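PDB 6CIB: YcaO from Methanopyrus kandleri, which binds ADP and magnesium and, as a YcaO-family enzyme, probably uses ATP to activate peptide backbone amides for thioamidation. Local coordinates for residues A[101-104]-A[105-108]; A[167-170]-A[171-175]; A[241-244]-A[245-249]; A[287-290]-A[291-294]; A[355-358]-A[359-363]. All coordinates share one frame; numbering follows the deposited sequence.

Interaction 1: residues A[101-104]-A[105-108]; sequences WTPA and WYRT
Pro103 sits between two aromatic side chains of the next three residues, each meeting a different part of its ring. Pro103 CB lies over one face of the Trp105 indole, 3.6 Å from the centroid of the six-membered ring and 20° off its normal, which meets the geometry of a CH-pi contact. Trp105 folds back over the proline because its CG stands between the backbone N and the carbonyl carbon (chi1 51°). Tyr106 instead runs alongside Pro103, pointing the same way, and Pro103 CD is 3.6 Å from Tyr106 CD2. The backbone closes as a type I beta turn: Tyr106 N donates to Pro103 O over 3.3 Å, nearly straight at hydrogen (168°), although the donor stands above the carbonyl plane. Beyond the turn, Tyr106 OH is hydrogen-bonded to Asp139, and Pro103 rests on Pro128 of strand 124-128. With one fairly long backbone bond and otherwise carbon-to-ring contacts, this surface loop probably owes much of its local cohesion to dispersion and CH-pi attraction.

Interaction 2: residues A[167-170]-A[171-175]; sequences ERDS and WSIVE
The first torsion of Ser172 puts OG beside its own backbone N (chi1 -66°) and so within reach of Arg168 O, while that of Trp171, with CG anti to the backbone N (chi1 -177°), lays the indole alongside Arg168. Ser172 OG donates to Arg168 O over 2.7 Å. Ser172 N reaches the same Arg168 O at 2.8 Å, and the two donors approach from opposite faces of the carbonyl plane, so one carbonyl oxygen takes two short bonds. Ser172 OG in turn accepts from Val358 N of the loop beside the helix. Arg168 CD meets the edge of the Trp171 ring 4.0 Å from Trp171 CE3, with guanidinium and ring planes 74° apart. At the other end of the ring, Trp171 NE1 donates to the anti lone pair of Glu175 OE2 (3.0 Å), which lies close to the ring plane. Asp169 lies beside Ile173, and Asp169 OD1 accepts from Ser355 N and is salt-bridged to Arg212. The regular i to i+4 ladder, with a serine hydroxyl returned to the carbonyl four residues back, is typical of the interior of an alpha-helix, here helix 154-177, which also carries the ADP-binding residues Glu156 and Gln160.

Interaction 3: residues A[241-244]-A[245-249]; sequences PEMA and VLRAL
The selenium of Met243, a selenomethionine, lies over one face of the Arg247 guanidinium, with Met243 SE 3.9 Å from Arg247 NE and 4.1 Å from Arg247 CZ. The two side chains leave the helix one turn apart and run side by side in the same direction. Arg247 stays extended from CG to NE, and Met243, with CG anti to the backbone N (chi1 -177°) and chi2 extended too, carries SE out beside it. Nearer the helix, Arg247 CG packs 3.3 Å from Met243 O, the acceptor of the Arg247 N bond (2.8 Å, 168°). The polar end of the arginine turns to other parts of the chain: NE donates to Glu9 O, and NH2 makes a weak hydrogen bond to Gln160, an ADP-binding residue. Val245 faces differently, its CG2 lying 3.2 Å from Pro241 O and its side chain packing on Leu190 and Val219. The i to i+4 bonds begin at Pro241, and Asp240 OD1 accepts from Glu242 N. These features are those of the first turns of an alpha-helix, here helix 241-260, whose Arg247 forms a second shell to the nucleotide site.

Interaction 4: residues A[287-290]-A[291-294]; sequences RLNR and HWFE
A short helical turn, 290-293, follows directly on helix 282-288, and Asn289 forms the joint between them. Its backbone has left helical values, and Asn289 O accepts from Trp292 N at 3.0 Å, with the donor well above the carbonyl plane. The bond from Phe293 N to the same oxygen is weak, and Phe293 CD2 approaches Asn289 O to 3.3 Å. Asn289 OD1 lies in the plane of the Trp292 ring at its edge, 4.0 Å from Trp292 CD1. It is also 3.6 Å from His291 CE1, the Asn289 amide and imidazole planes being 31° apart. The His291 torsion (chi1 55°) folds its ring back toward Asn289. Arg290 NH2 and Glu294 OE1 form a salt bridge at 3.0 Å, but that oxygen lies over the guanidinium face, with no N-H aimed at it. His291 and Trp292 both bond to Glu175. The result is a one-turn helix joined to helix 282-288 through the non-helical Asn289, with i to i+3 bonding as in short helical turns.

Interaction 5: residues A[355-358]-A[359-363]; sequences SEYV and IDEAR
Glu356 O is gripped by two backbone donors, Asp360 N at 3.0 Å and Ile359 N at 2.9 Å. The first bond is almost straight (168°) and lies in the carbonyl plane, while Ile359 N comes from above that plane. The chain then curls back, and Glu356 N donates to Arg363 O over 2.8 Å, nearly along the C=O axis. Beside this backbone bond the side chains of Glu356 and Arg363 cross, with carboxylate and guanidinium planes 69° apart. Glu356 CB and Arg363 CB meet at 3.8 Å. Glu356 OE1 and Arg363 NH1 form a long ion pair, 3.6 Å. Each charge has a stronger outside partner: Glu356 OE2 meets Arg350 and Asn146, and Arg363 NH1 meets Glu131. Tyr357 has CG anti to its N (chi1 -177°), which carries its ring across to Glu361, and Tyr357 CE1 lies 3.6 Å from Glu361 CG; the same ring stands edge-to-face with Tyr176. Asp360 OD1 accepts from Ala362 N at 2.9 Å, an Asx turn. It overlaps the start of the type I beta turn from Asp360 to Arg363, a common combination, here in the loop that follows strand 346-351 and packs against helix 154-177.

In the fold
Interactions 2 and 3 are the buried pair, turns of helices 154-177 and 241-260 near the nucleotide, and both rest on regular backbone ladders. Interaction 1 is a surface turn whose side-chain contacts are carbon to ring, while interactions 4 and 5 are partly buried and combine irregular backbone bonds with ion pairs. Helix 154-177 links interactions 2, 4 and 5: the carboxylate of Glu175 joins interaction 2 to His291 and Trp292 of interaction 4, and Asp169 and Ser172 take the backbone of interaction 5. Interaction 5 in turn meets interaction 1 where Arg363 NH1 packs against Trp105 CZ2 (3.3 Å). Interaction 3 touches none of the others, its centre about 16 Å from that of interaction 2.

Interaction 1: residues A[101-104]-A[105-108]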
loop_
_atom_site.group_PDB
_atom_site.type_symbol
_atom_site.label_atom_id
_atom_site.label_comp_id
_atom_site.label_asym_id
_atom_site.label_seq_id
_atom_site.Cartn_x
_atom_site.Cartn_y
_atom_site.Cartn_z
ATOM N N TRP A 101 14.224 -11.277 13.875
ATOM C CA TRP A 101 13.523 -11.914 12.773
ATOM C C TRP A 101 14.519 -12.171 11.650
ATOM O O TRP A 101 15.096 -11.232 11.088
ATOM C CB TRP A 101 12.313 -11.089 12.290
ATOM C CG TRP A 101 11.741 -11.567 10.963
ATOM C CD1 TRP A 101 11.497 -12.865 10.590
ATOM C CD2 TRP A 101 11.349 -10.752 9.846
ATOM N NE1 TRP A 101 10.999 -12.907 9.310
ATOM C CE2 TRP A 101 10.884 -11.627 8.832
ATOM C CE3 TRP A 101 11.340 -9.370 9.605
ATOM C CZ2 TRP A 101 10.406 -11.163 7.593
ATOM C CZ3 TRP A 101 10.869 -8.904 8.364
ATOM C CH2 TRP A 101 10.414 -9.803 7.376
ATOM N N THR A 102 14.721 -13.452 11.349
ATOM C CA THR A 102 15.597 -13.886 10.261
ATOM C C THR A 102 14.754 -14.633 9.219
ATOM O O THR A 102 14.392 -15.790 9.440
ATOM C CB THR A 102 16.764 -14.756 10.784
ATOM O OG1 THR A 102 17.409 -14.080 11.869
ATOM C CG2 THR A 102 17.797 -15.027 9.686
ATOM N N PRO A 103 14.423 -13.966 8.091
ATOM C CA PRO A 103 13.614 -14.595 7.036
ATOM C C PRO A 103 14.266 -15.849 6.452
ATOM O O PRO A 103 15.499 -15.966 6.455
ATOM C CB PRO A 103 13.534 -13.515 5.960
ATOM C CG PRO A 103 13.790 -12.230 6.668
ATOM C CD PRO A 103 14.735 -12.558 7.780
ATOM N N ALA A 104 13.429 -16.758 5.949
ATOM C CA ALA A 104 13.846 -18.062 5.410
ATOM C C ALA A 104 14.992 -18.007 4.391
ATOM O O ALA A 104 15.893 -18.851 4.423
ATOM C CB ALA A 104 12.646 -18.779 4.804
ATOM N N TRP A 105 14.960 -17.004 3.516
ATOM C CA TRP A 105 15.890 -16.903 2.382
ATOM C C TRP A 105 17.341 -16.533 2.714
ATOM O O TRP A 105 18.208 -16.596 1.835
ATOM C CB TRP A 105 15.323 -15.962 1.308
ATOM C CG TRP A 105 14.865 -14.615 1.821
ATOM C CD1 TRP A 105 15.647 -13.513 2.050
ATOM C CD2 TRP A 105 13.522 -14.230 2.154
ATOM N NE1 TRP A 105 14.875 -12.469 2.508
ATOM C CE2 TRP A 105 13.567 -12.877 2.574
ATOM C CE3 TRP A 105 12.282 -14.894 2.131
ATOM C CZ2 TRP A 105 12.417 -12.173 2.976
ATOM C CZ3 TRP A 105 11.134 -14.191 2.536
ATOM C CH2 TRP A 105 11.216 -12.847 2.954
ATOM N N TYR A 106 17.611 -16.155 3.965
ATOM C CA TYR A 106 18.976 -15.839 4.398
ATOM C C TYR A 106 19.802 -17.106 4.626
ATOM O O TYR A 106 19.576 -17.846 5.593
ATOM C CB TYR A 106 18.978 -14.958 5.655
ATOM C CG TYR A 106 18.721 -13.492 5.391
ATOM C CD1 TYR A 106 19.777 -12.614 5.113
ATOM C CD2 TYR A 106 17.418 -12.976 5.420
ATOM C CE1 TYR A 106 19.540 -11.264 4.869
ATOM C CE2 TYR A 106 17.172 -11.630 5.182
ATOM C CZ TYR A 106 18.232 -10.781 4.906
ATOM O OH TYR A 106 17.987 -9.451 4.665
ATOM N N ARG A 107 20.751 -17.349 3.722
ATOM C CA ARG A 107 21.659 -18.497 3.821
ATOM C C ARG A 107 22.652 -18.305 4.965
ATOM O O ARG A 107 23.050 -19.268 5.626
ATOM C CB ARG A 107 22.392 -18.741 2.493
ATOM C CG ARG A 107 21.511 -19.237 1.343
ATOM C CD ARG A 107 21.075 -20.697 1.485
ATOM N NE ARG A 107 22.204 -21.634 1.454
ATOM C CZ ARG A 107 22.733 -22.164 0.352
ATOM N NH1 ARG A 107 22.250 -21.870 -0.852
ATOM N NH2 ARG A 107 23.760 -22.999 0.456
ATOM N N THR A 108 23.027 -17.046 5.185
ATOM C CA THR A 108 23.866 -16.629 6.304
ATOM C C THR A 108 23.150 -15.552 7.130
ATOM O O THR A 108 22.257 -14.861 6.625
ATOM C CB THR A 108 25.261 -16.143 5.820
ATOM O OG1 THR A 108 26.049 -15.723 6.943
ATOM C CG2 THR A 108 25.156 -14.984 4.804
#

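Interaction 2: residues A[167-170]-A[171-175]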
loop_
_atom_site.group_PDB
_atom_site.type_symbol
_atom_site.label_atom_id
_atom_site.label_comp_id
_atom_site.label_asym_id
_atom_site.label_seq_id
_atom_site.Cartn_x
_atom_site.Cartn_y
_atom_site.Cartn_z
ATOM N N GLU A 167 -3.375 -6.061 1.941
ATOM C CA GLU A 167 -3.715 -5.872 0.533
ATOM C C GLU A 167 -2.822 -6.709 -0.394
ATOM O O GLU A 167 -3.324 -7.440 -1.261
ATOM C CB GLU A 167 -3.623 -4.381 0.204
ATOM C CG GLU A 167 -3.820 -4.012 -1.248
ATOM C CD GLU A 167 -3.335 -2.607 -1.544
ATOM O OE1 GLU A 167 -3.929 -1.642 -1.014
ATOM O OE2 GLU A 167 -2.366 -2.466 -2.311
ATOM N N ARG A 168 -1.512 -6.616 -0.193
ATOM C CA ARG A 168 -0.559 -7.361 -1.021
ATOM C C ARG A 168 -0.544 -8.857 -0.703
ATOM O O ARG A 168 -0.234 -9.664 -1.573
ATOM C CB ARG A 168 0.849 -6.759 -0.937
ATOM C CG ARG A 168 0.878 -5.254 -1.148
ATOM C CD ARG A 168 1.125 -4.848 -2.579
ATOM N NE ARG A 168 0.813 -3.435 -2.808
ATOM C CZ ARG A 168 1.590 -2.402 -2.478
ATOM N NH1 ARG A 168 2.755 -2.574 -1.847
ATOM N NH2 ARG A 168 1.178 -1.171 -2.760
ATOM N N ASP A 169 -0.887 -9.217 0.538
ATOM C CA ASP A 169 -1.073 -10.628 0.916
ATOM C C ASP A 169 -2.218 -11.258 0.116
ATOM O O ASP A 169 -2.042 -12.348 -0.451
ATOM C CB ASP A 169 -1.291 -10.789 2.432
ATOM C CG ASP A 169 -1.442 -12.254 2.853
ATOM O OD1 ASP A 169 -0.425 -12.971 2.985
ATOM O OD2 ASP A 169 -2.592 -12.684 3.054
ATOM N N SER A 170 -3.365 -10.569 0.067
ATOM C CA SER A 170 -4.524 -10.988 -0.737
ATOM C C SER A 170 -4.193 -11.103 -2.222
ATOM O O SER A 170 -4.491 -12.121 -2.844
ATOM C CB SER A 170 -5.700 -10.027 -0.559
ATOM O OG SER A 170 -6.336 -10.206 0.687
ATOM N N TRP A 171 -3.578 -10.054 -2.775
ATOM C CA TRP A 171 -3.159 -10.034 -4.172
ATOM C C TRP A 171 -2.164 -11.166 -4.475
ATOM O O TRP A 171 -2.299 -11.843 -5.497
ATOM C CB TRP A 171 -2.617 -8.641 -4.539
ATOM C CG TRP A 171 -2.202 -8.451 -5.968
ATOM C CD1 TRP A 171 -2.577 -9.199 -7.051
ATOM C CD2 TRP A 171 -1.355 -7.409 -6.478
ATOM N NE1 TRP A 171 -1.996 -8.711 -8.193
ATOM C CE2 TRP A 171 -1.237 -7.615 -7.877
ATOM C CE3 TRP A 171 -0.669 -6.334 -5.889
ATOM C CZ2 TRP A 171 -0.466 -6.780 -8.701
ATOM C CZ3 TRP A 171 0.104 -5.503 -6.707
ATOM C CH2 TRP A 171 0.190 -5.730 -8.103
ATOM N N SER A 172 -1.205 -11.386 -3.570
ATOM C CA SER A 172 -0.224 -12.473 -3.701
ATOM C C SER A 172 -0.862 -13.868 -3.709
ATOM O O SER A 172 -0.447 -14.729 -4.473
ATOM C CB SER A 172 0.820 -12.385 -2.601
ATOM O OG SER A 172 1.605 -11.223 -2.748
ATOM N N ILE A 173 -1.875 -14.060 -2.868
ATOM C CA ILE A 173 -2.670 -15.292 -2.829
ATOM C C ILE A 173 -3.408 -15.557 -4.148
ATOM O O ILE A 173 -3.351 -16.669 -4.674
ATOM C CB ILE A 173 -3.576 -15.323 -1.555
ATOM C CG1 ILE A 173 -2.943 -16.215 -0.490
ATOM C CG2 ILE A 173 -4.991 -15.816 -1.816
ATOM C CD1 ILE A 173 -1.663 -15.665 0.096
ATOM N N VAL A 174 -4.059 -14.522 -4.678
ATOM C CA VAL A 174 -4.762 -14.582 -5.962
ATOM C C VAL A 174 -3.817 -14.952 -7.115
ATOM O O VAL A 174 -4.144 -15.821 -7.911
ATOM C CB VAL A 174 -5.560 -13.270 -6.229
ATOM C CG1 VAL A 174 -6.099 -13.200 -7.659
ATOM C CG2 VAL A 174 -6.713 -13.145 -5.239
ATOM N N GLU A 175 -2.644 -14.321 -7.178
ATOM C CA GLU A 175 -1.657 -14.608 -8.231
ATOM C C GLU A 175 -0.955 -15.971 -8.078
ATOM O O GLU A 175 -0.727 -16.659 -9.072
ATOM C CB GLU A 175 -0.605 -13.490 -8.349
ATOM C CG GLU A 175 -1.139 -12.087 -8.644
ATOM C CD GLU A 175 -1.788 -11.906 -10.011
ATOM O OE1 GLU A 175 -1.705 -12.798 -10.877
ATOM O OE2 GLU A 175 -2.395 -10.836 -10.225
#

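Interaction 3: residues A[241-244]-A[245-249]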
loop_
_atom_site.group_PDB
_atom_site.type_symbol
_atom_site.label_atom_id
_atom_site.label_comp_id
_atom_site.label_asym_id
_atom_site.label_seq_id
_atom_site.Cartn_x
_atom_site.Cartn_y
_atom_site.Cartn_z
ATOM N N PRO A 241 -15.499 -1.549 3.545
ATOM C CA PRO A 241 -15.432 -2.005 2.145
ATOM C C PRO A 241 -15.570 -0.878 1.106
ATOM O O PRO A 241 -14.995 -0.977 0.018
ATOM C CB PRO A 241 -16.585 -3.011 2.040
ATOM C CG PRO A 241 -17.526 -2.651 3.148
ATOM C CD PRO A 241 -16.654 -2.139 4.259
ATOM N N GLU A 242 -16.304 0.180 1.454
ATOM C CA GLU A 242 -16.441 1.367 0.601
ATOM C C GLU A 242 -15.105 2.086 0.371
ATOM O O GLU A 242 -14.856 2.558 -0.725
ATOM C CB GLU A 242 -17.458 2.356 1.179
ATOM C CG GLU A 242 -18.919 1.955 1.015
ATOM C CD GLU A 242 -19.856 2.924 1.717
ATOM O OE1 GLU A 242 -20.075 4.043 1.206
ATOM O OE2 GLU A 242 -20.366 2.576 2.798
HETATM N N MSE A 243 -14.271 2.161 1.410
HETATM C CA MSE A 243 -12.926 2.750 1.324
HETATM C C MSE A 243 -12.032 1.887 0.475
HETATM O O MSE A 243 -11.255 2.407 -0.325
HETATM C CB MSE A 243 -12.320 2.929 2.719
HETATM C CG MSE A 243 -10.951 3.615 2.648
HETATM SE SE MSE A 243 -10.026 3.573 4.383
HETATM C CE MSE A 243 -11.167 4.980 5.136
ATOM N N ALA A 244 -12.137 0.568 0.645
ATOM C CA ALA A 244 -11.370 -0.392 -0.163
ATOM C C ALA A 244 -11.650 -0.246 -1.664
ATOM O O ALA A 244 -10.717 -0.299 -2.475
ATOM C CB ALA A 244 -11.636 -1.826 0.299
ATOM N N VAL A 245 -12.924 -0.050 -2.020
ATOM C CA VAL A 245 -13.338 0.184 -3.414
ATOM C C VAL A 245 -12.735 1.502 -3.919
ATOM O O VAL A 245 -12.150 1.546 -5.017
ATOM C CB VAL A 245 -14.884 0.233 -3.554
ATOM C CG1 VAL A 245 -15.319 0.619 -4.966
ATOM C CG2 VAL A 245 -15.495 -1.103 -3.177
ATOM N N LEU A 246 -12.892 2.561 -3.118
ATOM C CA LEU A 246 -12.373 3.883 -3.459
ATOM C C LEU A 246 -10.860 3.850 -3.705
ATOM O O LEU A 246 -10.380 4.367 -4.716
ATOM C CB LEU A 246 -12.734 4.922 -2.382
ATOM C CG LEU A 246 -12.180 6.330 -2.638
ATOM C CD1 LEU A 246 -12.805 6.958 -3.883
ATOM C CD2 LEU A 246 -12.375 7.214 -1.420
ATOM N N ARG A 247 -10.128 3.219 -2.790
ATOM C CA ARG A 247 -8.677 3.084 -2.922
ATOM C C ARG A 247 -8.249 2.403 -4.216
ATOM O O ARG A 247 -7.339 2.880 -4.881
ATOM C CB ARG A 247 -8.099 2.345 -1.727
ATOM C CG ARG A 247 -8.014 3.189 -0.476
ATOM C CD ARG A 247 -7.676 2.327 0.726
ATOM N NE ARG A 247 -7.194 3.196 1.790
ATOM C CZ ARG A 247 -6.325 2.859 2.741
ATOM N NH1 ARG A 247 -5.807 1.628 2.815
ATOM N NH2 ARG A 247 -5.968 3.787 3.623
ATOM N N ALA A 248 -8.925 1.311 -4.575
ATOM C CA ALA A 248 -8.638 0.575 -5.827
ATOM C C ALA A 248 -8.858 1.440 -7.077
ATOM O O ALA A 248 -8.013 1.461 -7.984
ATOM C CB ALA A 248 -9.465 -0.707 -5.897
ATOM N N LEU A 249 -9.982 2.157 -7.107
ATOM C CA LEU A 249 -10.315 3.067 -8.213
ATOM C C LEU A 249 -9.334 4.235 -8.332
ATOM O O LEU A 249 -8.927 4.595 -9.441
ATOM C CB LEU A 249 -11.760 3.576 -8.087
ATOM C CG LEU A 249 -12.866 2.546 -8.350
ATOM C CD1 LEU A 249 -14.224 3.061 -7.890
ATOM C CD2 LEU A 249 -12.934 2.133 -9.812
#

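Interaction 4: residues A[287-290]-A[291-294]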
loop_
_atom_site.group_PDB
_atom_site.type_symbol
_atom_site.label_atom_id
_atom_site.label_comp_id
_atom_site.label_asym_id
_atom_site.label_seq_id
_atom_site.Cartn_x
_atom_site.Cartn_y
_atom_site.Cartn_z
ATOM N N ARG A 287 -5.928 -12.735 -21.928
ATOM C CA ARG A 287 -5.767 -14.195 -21.897
ATOM C C ARG A 287 -4.726 -14.683 -20.899
ATOM O O ARG A 287 -4.924 -15.719 -20.261
ATOM C CB ARG A 287 -5.463 -14.750 -23.292
ATOM C CG ARG A 287 -6.718 -15.099 -24.064
ATOM C CD ARG A 287 -6.423 -15.712 -25.422
ATOM N NE ARG A 287 -7.678 -15.987 -26.117
ATOM C CZ ARG A 287 -8.314 -15.131 -26.917
ATOM N NH1 ARG A 287 -7.814 -13.925 -27.168
ATOM N NH2 ARG A 287 -9.460 -15.490 -27.480
ATOM N N LEU A 288 -3.626 -13.937 -20.771
ATOM C CA LEU A 288 -2.608 -14.215 -19.754
ATOM C C LEU A 288 -3.109 -13.931 -18.331
ATOM O O LEU A 288 -2.567 -14.470 -17.360
ATOM C CB LEU A 288 -1.312 -13.444 -20.049
ATOM C CG LEU A 288 -0.510 -13.784 -21.317
ATOM C CD1 LEU A 288 0.635 -12.792 -21.490
ATOM C CD2 LEU A 288 0.010 -15.218 -21.324
ATOM N N ASN A 289 -4.156 -13.109 -18.227
ATOM C CA ASN A 289 -4.728 -12.714 -16.941
ATOM C C ASN A 289 -6.205 -13.090 -16.795
ATOM O O ASN A 289 -7.002 -12.336 -16.222
ATOM C CB ASN A 289 -4.487 -11.222 -16.707
ATOM C CG ASN A 289 -3.058 -10.933 -16.324
ATOM O OD1 ASN A 289 -2.652 -11.188 -15.197
ATOM N ND2 ASN A 289 -2.283 -10.410 -17.261
ATOM N N ARG A 290 -6.539 -14.282 -17.298
ATOM C CA ARG A 290 -7.901 -14.840 -17.295
ATOM C C ARG A 290 -8.570 -14.872 -15.921
ATOM O O ARG A 290 -9.782 -14.687 -15.820
ATOM C CB ARG A 290 -7.895 -16.255 -17.891
ATOM C CG ARG A 290 -7.927 -16.305 -19.415
ATOM C CD ARG A 290 -7.771 -17.724 -19.960
ATOM N NE ARG A 290 -8.977 -18.527 -19.744
ATOM C CZ ARG A 290 -9.125 -19.453 -18.794
ATOM N NH1 ARG A 290 -8.136 -19.732 -17.946
ATOM N NH2 ARG A 290 -10.275 -20.109 -18.688
ATOM N N HIS A 291 -7.775 -15.115 -14.879
ATOM C CA HIS A 291 -8.261 -15.120 -13.493
ATOM C C HIS A 291 -8.883 -13.780 -13.063
ATOM O O HIS A 291 -9.857 -13.759 -12.307
ATOM C CB HIS A 291 -7.188 -15.620 -12.510
ATOM C CG HIS A 291 -5.888 -14.873 -12.564
ATOM N ND1 HIS A 291 -5.152 -14.724 -13.721
ATOM C CD2 HIS A 291 -5.170 -14.275 -11.584
ATOM C CE1 HIS A 291 -4.051 -14.044 -13.456
ATOM N NE2 HIS A 291 -4.035 -13.765 -12.164
ATOM N N TRP A 292 -8.332 -12.679 -13.573
ATOM C CA TRP A 292 -8.894 -11.343 -13.344
ATOM C C TRP A 292 -10.111 -11.022 -14.196
ATOM O O TRP A 292 -11.014 -10.318 -13.734
ATOM C CB TRP A 292 -7.825 -10.263 -13.535
ATOM C CG TRP A 292 -6.822 -10.255 -12.423
ATOM C CD1 TRP A 292 -5.498 -10.575 -12.508
ATOM C CD2 TRP A 292 -7.074 -9.943 -11.045
ATOM N NE1 TRP A 292 -4.902 -10.469 -11.273
ATOM C CE2 TRP A 292 -5.846 -10.084 -10.354
ATOM C CE3 TRP A 292 -8.217 -9.550 -10.325
ATOM C CZ2 TRP A 292 -5.722 -9.838 -8.973
ATOM C CZ3 TRP A 292 -8.096 -9.315 -8.941
ATOM C CH2 TRP A 292 -6.855 -9.460 -8.288
ATOM N N PHE A 293 -10.128 -11.532 -15.426
ATOM C CA PHE A 293 -11.167 -11.186 -16.407
ATOM C C PHE A 293 -12.320 -12.183 -16.499
ATOM O O PHE A 293 -13.316 -11.921 -17.174
ATOM C CB PHE A 293 -10.551 -10.908 -17.787
ATOM C CG PHE A 293 -9.674 -9.686 -17.816
ATOM C CD1 PHE A 293 -10.233 -8.405 -17.804
ATOM C CD2 PHE A 293 -8.282 -9.811 -17.838
ATOM C CE1 PHE A 293 -9.421 -7.273 -17.814
ATOM C CE2 PHE A 293 -7.467 -8.685 -17.849
ATOM C CZ PHE A 293 -8.038 -7.416 -17.831
ATOM N N GLU A 294 -12.198 -13.306 -15.794
ATOM C CA GLU A 294 -13.280 -14.294 -15.709
ATOM C C GLU A 294 -13.649 -14.568 -14.241
ATOM O O GLU A 294 -13.259 -15.601 -13.686
ATOM C CB GLU A 294 -12.902 -15.577 -16.463
ATOM C CG GLU A 294 -12.738 -15.389 -17.969
ATOM C CD GLU A 294 -11.946 -16.500 -18.642
ATOM O OE1 GLU A 294 -11.746 -17.577 -18.028
ATOM O OE2 GLU A 294 -11.522 -16.294 -19.804
#

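Interaction 5: residues A[355-358]-A[359-363]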
loop_
_atom_site.group_PDB
_atom_site.type_symbol
_atom_site.label_atom_id
_atom_site.label_comp_id
_atom_site.label_asym_id
_atom_site.label_seq_id
_atom_site.Cartn_x
_atom_site.Cartn_y
_atom_site.Cartn_z
ATOM N N SER A 355 2.256 -12.904 2.673
ATOM C CA SER A 355 2.839 -13.122 1.351
ATOM C C SER A 355 3.150 -11.806 0.650
ATOM O O SER A 355 2.348 -10.871 0.674
ATOM C CB SER A 355 1.916 -13.952 0.471
ATOM O OG SER A 355 2.598 -14.313 -0.724
ATOM N N GLU A 356 4.330 -11.757 0.037
ATOM C CA GLU A 356 4.743 -10.641 -0.801
ATOM C C GLU A 356 5.165 -11.152 -2.188
ATOM O O GLU A 356 6.007 -10.552 -2.863
ATOM C CB GLU A 356 5.831 -9.811 -0.104
ATOM C CG GLU A 356 5.346 -9.111 1.167
ATOM C CD GLU A 356 6.433 -8.374 1.924
ATOM O OE1 GLU A 356 7.604 -8.817 1.923
ATOM O OE2 GLU A 356 6.106 -7.346 2.558
ATOM N N TYR A 357 4.521 -12.247 -2.603
ATOM C CA TYR A 357 4.736 -12.910 -3.896
ATOM C C TYR A 357 4.673 -11.968 -5.106
ATOM O O TYR A 357 5.476 -12.106 -6.040
ATOM C CB TYR A 357 3.745 -14.076 -4.062
ATOM C CG TYR A 357 3.918 -14.889 -5.329
ATOM C CD1 TYR A 357 4.964 -15.820 -5.451
ATOM C CD2 TYR A 357 3.026 -14.747 -6.402
ATOM C CE1 TYR A 357 5.123 -16.574 -6.612
ATOM C CE2 TYR A 357 3.179 -15.493 -7.566
ATOM C CZ TYR A 357 4.227 -16.406 -7.660
ATOM O OH TYR A 357 4.390 -17.149 -8.806
ATOM N N VAL A 358 3.733 -11.018 -5.073
ATOM C CA VAL A 358 3.579 -10.003 -6.139
ATOM C C VAL A 358 4.774 -9.042 -6.263
ATOM O O VAL A 358 4.968 -8.422 -7.313
ATOM C CB VAL A 358 2.250 -9.195 -6.024
ATOM C CG1 VAL A 358 1.051 -10.080 -6.300
ATOM C CG2 VAL A 358 2.109 -8.507 -4.670
ATOM N N ILE A 359 5.551 -8.914 -5.189
ATOM C CA ILE A 359 6.776 -8.110 -5.188
ATOM C C ILE A 359 7.992 -8.957 -5.592
ATOM O O ILE A 359 8.786 -8.543 -6.431
ATOM C CB ILE A 359 6.990 -7.385 -3.832
ATOM C CG1 ILE A 359 5.849 -6.388 -3.585
ATOM C CG2 ILE A 359 8.335 -6.656 -3.792
ATOM C CD1 ILE A 359 5.580 -6.107 -2.126
ATOM N N ASP A 360 8.121 -10.139 -4.997
ATOM C CA ASP A 360 9.219 -11.063 -5.281
ATOM C C ASP A 360 8.715 -12.495 -5.124
ATOM O O ASP A 360 8.111 -12.836 -4.094
ATOM C CB ASP A 360 10.391 -10.815 -4.322
ATOM C CG ASP A 360 11.694 -11.469 -4.785
ATOM O OD1 ASP A 360 11.715 -12.680 -5.109
ATOM O OD2 ASP A 360 12.717 -10.754 -4.803
ATOM N N GLU A 361 8.989 -13.331 -6.128
ATOM C CA GLU A 361 8.548 -14.735 -6.129
ATOM C C GLU A 361 9.075 -15.537 -4.943
ATOM O O GLU A 361 8.425 -16.486 -4.503
ATOM C CB GLU A 361 8.897 -15.427 -7.449
ATOM C CG GLU A 361 7.860 -15.175 -8.536
ATOM C CD GLU A 361 8.246 -15.716 -9.904
ATOM O OE1 GLU A 361 9.144 -16.586 -10.002
ATOM O OE2 GLU A 361 7.634 -15.261 -10.896
ATOM N N ALA A 362 10.230 -15.129 -4.420
ATOM C CA ALA A 362 10.829 -15.764 -3.250
ATOM C C ALA A 362 10.171 -15.390 -1.913
ATOM O O ALA A 362 10.387 -16.084 -0.910
ATOM C CB ALA A 362 12.324 -15.488 -3.206
ATOM N N ARG A 363 9.379 -14.313 -1.895
ATOM C CA ARG A 363 8.724 -13.832 -0.669
ATOM C C ARG A 363 7.327 -14.453 -0.504
ATOM O O ARG A 363 6.328 -13.751 -0.305
ATOM C CB ARG A 363 8.663 -12.293 -0.639
ATOM C CG ARG A 363 10.008 -11.586 -0.567
ATOM C CD ARG A 363 9.823 -10.076 -0.539
ATOM N NE ARG A 363 11.088 -9.341 -0.446
ATOM C CZ ARG A 363 11.697 -9.008 0.695
ATOM N NH1 ARG A 363 11.171 -9.343 1.870
ATOM N NH2 ARG A 363 12.836 -8.328 0.662
#